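Local structure of nidogen (Mus musculus, 1NPE) at residues Leu168-Thr173 / Leu208-Ala213; Thr224-Asn229 / Gln250-Gly255. The protein probably helps to join basement-membrane components through a YWTD beta-propeller domain of the kind that binds laminin. One frame throughout, in Å; residues are numbered along the deposited sequence.

Interaction 1. Residues Leu168-Thr173 / Leu208-Ala213; sequences LPNGLT and LQYPFA
Leu-168 meets Tyr-210 where the two polypeptide stretches first approach each other, Leu-168 CD1 lying 3.6 Å from the phenol OH of Tyr-210 and oblique to the ring. The same hydroxyl is hydrogen-bonded to a polar side chain of the other protein in the complex, and that chain also packs on Leu-168. The next residue to reach across is Asn-170, which carries most of the contact. Its CB already points toward 208-213, and CG lies beside the backbone N, anti to the carbonyl carbon (chi1 -73°). Asn-170 ND2 then donates to Pro-211 O over 3.1 Å in an almost straight bond, 175° at the hydrogen, with donor and acceptor groups each lying close to the plane of the other. The other branch of the amide is held as well: OD1 accepts from Arg-125 and is hydrogen-bonded to a polar side chain of the bound protein. An alanine here would keep CB against Phe-212 O, but would probably leave Pro-211 O without this donor and Arg-125 without one of its acceptors. Asn-170 O and Phe-212 O lie close together, both acceptors, and turn toward one water that donates to each, at 2.9 Å from Asn-170 O and 2.8 Å from Phe-212 O. Beyond it Gly-171, with no side chain, brings its CA to 4.5 Å from Ala-213 CA. The axes of 169-173 and 211-213 diverge by 50°, and what joins them is a side-chain amide and a water, not a ladder of backbone bonds. Strands 169-175 and 211-217 each begin a four-stranded antiparallel sheet, and their meeting is that of adjacent blades in a six-bladed YWTD beta-propeller.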
# COMPACT_ATOMS: atom_id res chain seq x y z
N LEU A 168 3.03 1.38 -12.23
CA LEU A 168 2.73 1.24 -10.82
C LEU A 168 2.01 2.51 -10.33
O LEU A 168 2.64 3.40 -9.73
CB LEU A 168 4.02 1.00 -10.03
CG LEU A 168 4.86 -0.23 -10.38
CD1 LEU A 168 6.19 -0.22 -9.60
CD2 LEU A 168 4.08 -1.51 -10.09
N PRO A 169 0.72 2.67 -10.66
CA PRO A 169 -0.01 3.86 -10.21
C PRO A 169 -0.25 3.73 -8.71
O PRO A 169 -1.13 3.00 -8.27
CB PRO A 169 -1.31 3.80 -11.01
CG PRO A 169 -1.52 2.34 -11.26
CD PRO A 169 -0.11 1.86 -11.57
N ASN A 170 0.60 4.39 -7.92
CA ASN A 170 0.52 4.31 -6.47
C ASN A 170 -0.47 5.23 -5.77
O ASN A 170 -1.04 4.87 -4.75
CB ASN A 170 1.91 4.45 -5.86
CG ASN A 170 2.76 3.21 -6.07
OD1 ASN A 170 2.25 2.08 -6.08
ND2 ASN A 170 4.06 3.40 -6.23
N GLY A 171 -0.64 6.44 -6.30
CA GLY A 171 -1.57 7.36 -5.69
C GLY A 171 -2.23 8.25 -6.71
O GLY A 171 -1.74 8.40 -7.84
N LEU A 172 -3.39 8.78 -6.37
CA LEU A 172 -4.08 9.69 -7.27
C LEU A 172 -4.75 10.81 -6.49
O LEU A 172 -4.88 10.75 -5.26
CB LEU A 172 -5.07 8.96 -8.18
CG LEU A 172 -6.47 8.58 -7.71
CD1 LEU A 172 -7.07 7.70 -8.78
CD2 LEU A 172 -6.43 7.85 -6.38
N THR A 173 -5.15 11.85 -7.20
CA THR A 173 -5.78 12.98 -6.53
C THR A 173 -6.74 13.64 -7.49
O THR A 173 -6.59 13.53 -8.71
CB THR A 173 -4.69 13.97 -6.01
OG1 THR A 173 -5.32 15.00 -5.23
CG2 THR A 173 -3.90 14.59 -7.16
N LEU A 208 9.67 11.58 -12.56
CA LEU A 208 9.37 11.22 -11.17
C LEU A 208 10.09 9.91 -10.82
O LEU A 208 9.83 8.87 -11.41
CB LEU A 208 7.86 11.12 -10.92
CG LEU A 208 7.06 12.44 -10.91
CD1 LEU A 208 6.98 13.04 -12.30
CD2 LEU A 208 5.66 12.18 -10.36
N GLN A 209 10.99 9.99 -9.84
CA GLN A 209 11.80 8.85 -9.42
C GLN A 209 11.03 7.63 -8.88
O GLN A 209 11.07 6.56 -9.48
CB GLN A 209 12.85 9.32 -8.41
CG GLN A 209 13.69 10.48 -8.92
CD GLN A 209 15.15 10.10 -9.14
OE1 GLN A 209 15.50 9.45 -10.13
NE2 GLN A 209 16.01 10.52 -8.22
N TYR A 210 10.38 7.77 -7.73
CA TYR A 210 9.61 6.67 -7.16
C TYR A 210 8.50 7.20 -6.28
O TYR A 210 8.55 7.08 -5.05
CB TYR A 210 10.49 5.69 -6.37
CG TYR A 210 9.89 4.29 -6.35
CD1 TYR A 210 10.32 3.31 -7.25
CD2 TYR A 210 8.82 3.98 -5.51
CE1 TYR A 210 9.71 2.06 -7.31
CE2 TYR A 210 8.19 2.74 -5.56
CZ TYR A 210 8.64 1.79 -6.46
OH TYR A 210 8.00 0.58 -6.55
N PRO A 211 7.47 7.78 -6.91
CA PRO A 211 6.31 8.36 -6.22
C PRO A 211 5.49 7.29 -5.51
O PRO A 211 5.29 6.21 -6.05
CB PRO A 211 5.48 8.93 -7.37
CG PRO A 211 6.39 9.00 -8.52
CD PRO A 211 7.29 7.83 -8.36
N PHE A 212 5.01 7.63 -4.32
CA PHE A 212 4.16 6.72 -3.57
C PHE A 212 2.74 7.27 -3.42
O PHE A 212 1.76 6.56 -3.63
CB PHE A 212 4.71 6.41 -2.18
CG PHE A 212 3.80 5.55 -1.37
CD1 PHE A 212 3.77 4.17 -1.56
CD2 PHE A 212 2.88 6.12 -0.49
CE1 PHE A 212 2.85 3.37 -0.90
CE2 PHE A 212 1.95 5.33 0.18
CZ PHE A 212 1.93 3.95 -0.03
N ALA A 213 2.63 8.52 -2.96
CA ALA A 213 1.33 9.14 -2.77
C ALA A 213 1.34 10.56 -3.31
O ALA A 213 2.41 11.16 -3.48
CB ALA A 213 0.95 9.14 -1.31
O HOH W 1 -0.74 6.41 -2.37

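Interaction 2. Residues Thr224-Asn229 / Gln250-Gly255; sequences TDWKTN and QTRLYG
Trp-226 and Arg-252 illustrate how a cation settles on an indole: the guanidinium lies flat over one face, the two planes only 3° apart and their centres separated by 4.4 Å. The arginine chain, bent at chi2 (76°) and again at chi3, lays its aliphatic part over the same face, with Arg-252 CD 3.6 Å from the centroid of the Trp-226 five-membered ring in a CH-pi contact. NE continues across the ring toward CD2, and NH2 reaches CE3. The indole edge is used differently. Trp-226 NE1 gives a weak, bent hydrogen bond of 2.9 Å to Leu-253 O, which lies near the ring plane. Farther along the rim, Trp-226 CZ2 meets Tyr-254 CE1 at 3.7 Å, arriving at the tyrosine's edge; the plane of the Trp-226 five-membered ring stands at 88° to that of Tyr-254. Tyr-210 and Phe-212 also meet the indole, their rings nearly parallel to it, so Trp-226 has aromatic neighbours as well as the cation. Beside this group Thr-224 holds the backbone of 250-255, its OG1 donating to Tyr-254 O over 2.8 Å while accepting from Ala-213 N. Thr-224 CB rests on Leu-253 CB at 3.9 Å. A water ties the backbones together at this level, donating to Asp-225 O and accepting from Leu-253 N. Asp-225 shapes the turn itself, since OD1 receives Thr-228 N in an Asx motif. The bound chain of the other protein reaches this region as well, an acidic side chain there accepting from Arg-252 N. In the fold, 224-229 ends strand 220-225 and turns toward strand 230-235, whereas 250-255 leads into strand 256-259 and already pairs through Tyr-254 and Gly-255 with Ala-7 of strand 2-8.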
# COMPACT_ATOMS: atom_id res chain seq x y z
N THR A 224 4.99 12.13 -2.42
CA THR A 224 6.03 11.55 -1.58
C THR A 224 6.84 10.61 -2.46
O THR A 224 6.27 9.87 -3.26
CB THR A 224 5.45 10.78 -0.39
OG1 THR A 224 4.59 9.73 -0.87
CG2 THR A 224 4.66 11.73 0.52
N ASP A 225 8.16 10.64 -2.30
CA ASP A 225 9.04 9.82 -3.11
C ASP A 225 9.93 8.92 -2.25
O ASP A 225 10.56 9.38 -1.30
CB ASP A 225 9.89 10.73 -4.01
CG ASP A 225 10.65 9.96 -5.09
OD1 ASP A 225 11.66 9.33 -4.76
OD2 ASP A 225 10.25 10.01 -6.27
N TRP A 226 9.95 7.64 -2.61
CA TRP A 226 10.74 6.62 -1.91
C TRP A 226 12.24 6.64 -2.24
O TRP A 226 13.07 6.20 -1.45
CB TRP A 226 10.17 5.24 -2.23
CG TRP A 226 8.93 4.87 -1.47
CD1 TRP A 226 8.23 5.66 -0.60
CD2 TRP A 226 8.27 3.60 -1.49
NE1 TRP A 226 7.17 4.95 -0.08
CE2 TRP A 226 7.18 3.69 -0.60
CE3 TRP A 226 8.50 2.40 -2.17
CZ2 TRP A 226 6.32 2.62 -0.38
CZ3 TRP A 226 7.64 1.34 -1.95
CH2 TRP A 226 6.56 1.46 -1.06
N LYS A 227 12.56 7.08 -3.45
CA LYS A 227 13.95 7.14 -3.90
C LYS A 227 14.67 8.33 -3.27
O LYS A 227 15.75 8.17 -2.69
CB LYS A 227 13.97 7.24 -5.43
CG LYS A 227 15.30 7.65 -6.06
CD LYS A 227 16.33 6.53 -6.05
CE LYS A 227 17.61 6.99 -6.76
NZ LYS A 227 18.71 5.99 -6.64
N THR A 228 14.05 9.51 -3.34
CA THR A 228 14.64 10.74 -2.82
C THR A 228 14.34 11.03 -1.35
O THR A 228 14.94 11.94 -0.77
CB THR A 228 14.19 11.96 -3.64
OG1 THR A 228 12.78 12.17 -3.45
CG2 THR A 228 14.46 11.75 -5.13
N ASN A 229 13.41 10.28 -0.76
CA ASN A 229 13.02 10.50 0.63
C ASN A 229 12.61 11.94 0.86
O ASN A 229 13.09 12.60 1.78
CB ASN A 229 14.15 10.10 1.59
CG ASN A 229 14.21 8.61 1.83
OD1 ASN A 229 13.22 7.99 2.22
ND2 ASN A 229 15.37 8.02 1.58
N GLN A 250 15.46 10.72 7.62
CA GLN A 250 15.25 10.16 6.28
C GLN A 250 14.65 8.75 6.16
O GLN A 250 15.20 7.89 5.47
CB GLN A 250 16.56 10.27 5.46
CG GLN A 250 17.09 11.72 5.32
CD GLN A 250 18.40 11.83 4.53
OE1 GLN A 250 19.39 11.16 4.84
NE2 GLN A 250 18.41 12.70 3.51
N THR A 251 13.51 8.52 6.82
CA THR A 251 12.84 7.23 6.73
C THR A 251 11.80 7.27 5.60
O THR A 251 11.51 8.33 5.05
CB THR A 251 12.16 6.82 8.08
OG1 THR A 251 11.09 7.72 8.38
CG2 THR A 251 13.17 6.87 9.21
N ARG A 252 11.27 6.11 5.23
CA ARG A 252 10.29 5.98 4.15
C ARG A 252 9.03 6.84 4.34
O ARG A 252 8.35 6.75 5.36
CB ARG A 252 9.89 4.52 4.00
CG ARG A 252 9.39 4.12 2.62
CD ARG A 252 10.54 3.99 1.66
NE ARG A 252 10.60 2.68 1.03
CZ ARG A 252 11.54 2.30 0.18
NH1 ARG A 252 12.52 3.14 -0.15
NH2 ARG A 252 11.52 1.09 -0.35
N LEU A 253 8.76 7.71 3.37
CA LEU A 253 7.58 8.56 3.40
C LEU A 253 6.40 7.81 2.78
O LEU A 253 6.57 7.10 1.80
CB LEU A 253 7.82 9.84 2.59
CG LEU A 253 8.93 10.80 3.03
CD1 LEU A 253 8.79 12.08 2.23
CD2 LEU A 253 8.79 11.12 4.50
N TYR A 254 5.20 8.00 3.33
CA TYR A 254 4.03 7.33 2.78
C TYR A 254 2.92 8.28 2.30
O TYR A 254 3.17 9.13 1.44
CB TYR A 254 3.50 6.28 3.77
CG TYR A 254 4.52 5.18 4.02
CD1 TYR A 254 4.89 4.30 3.00
CD2 TYR A 254 5.17 5.07 5.26
CE1 TYR A 254 5.88 3.34 3.20
CE2 TYR A 254 6.16 4.11 5.47
CZ TYR A 254 6.51 3.25 4.44
OH TYR A 254 7.52 2.33 4.61
N GLY A 255 1.71 8.13 2.83
CA GLY A 255 0.60 8.97 2.42
C GLY A 255 0.80 10.45 2.64
O GLY A 255 1.62 10.88 3.46
O HOH W 2 10.54 8.23 1.10
O HOH W 3 15.66 13.23 2.97

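In the fold
From the N terminus, strand 2-8 comes first but awaits its last partner until the chain's end. Interaction 1 closes a loop that runs through strands 180-185, 190-195 and 201-206, so the first strand of one blade touches the first strand of the next. Interaction 2 then closes a shorter loop holding strands 230-235 and 240-245, and ties that second blade to the segment entering strand 256-259. The loops follow in series, neither nested nor crossed. They are joined through adjacent strands 211-217 and 220-225, where Phe-212 N probably bonds to Thr-224 O. Together they link three successive blades, the last completed by both chain ends.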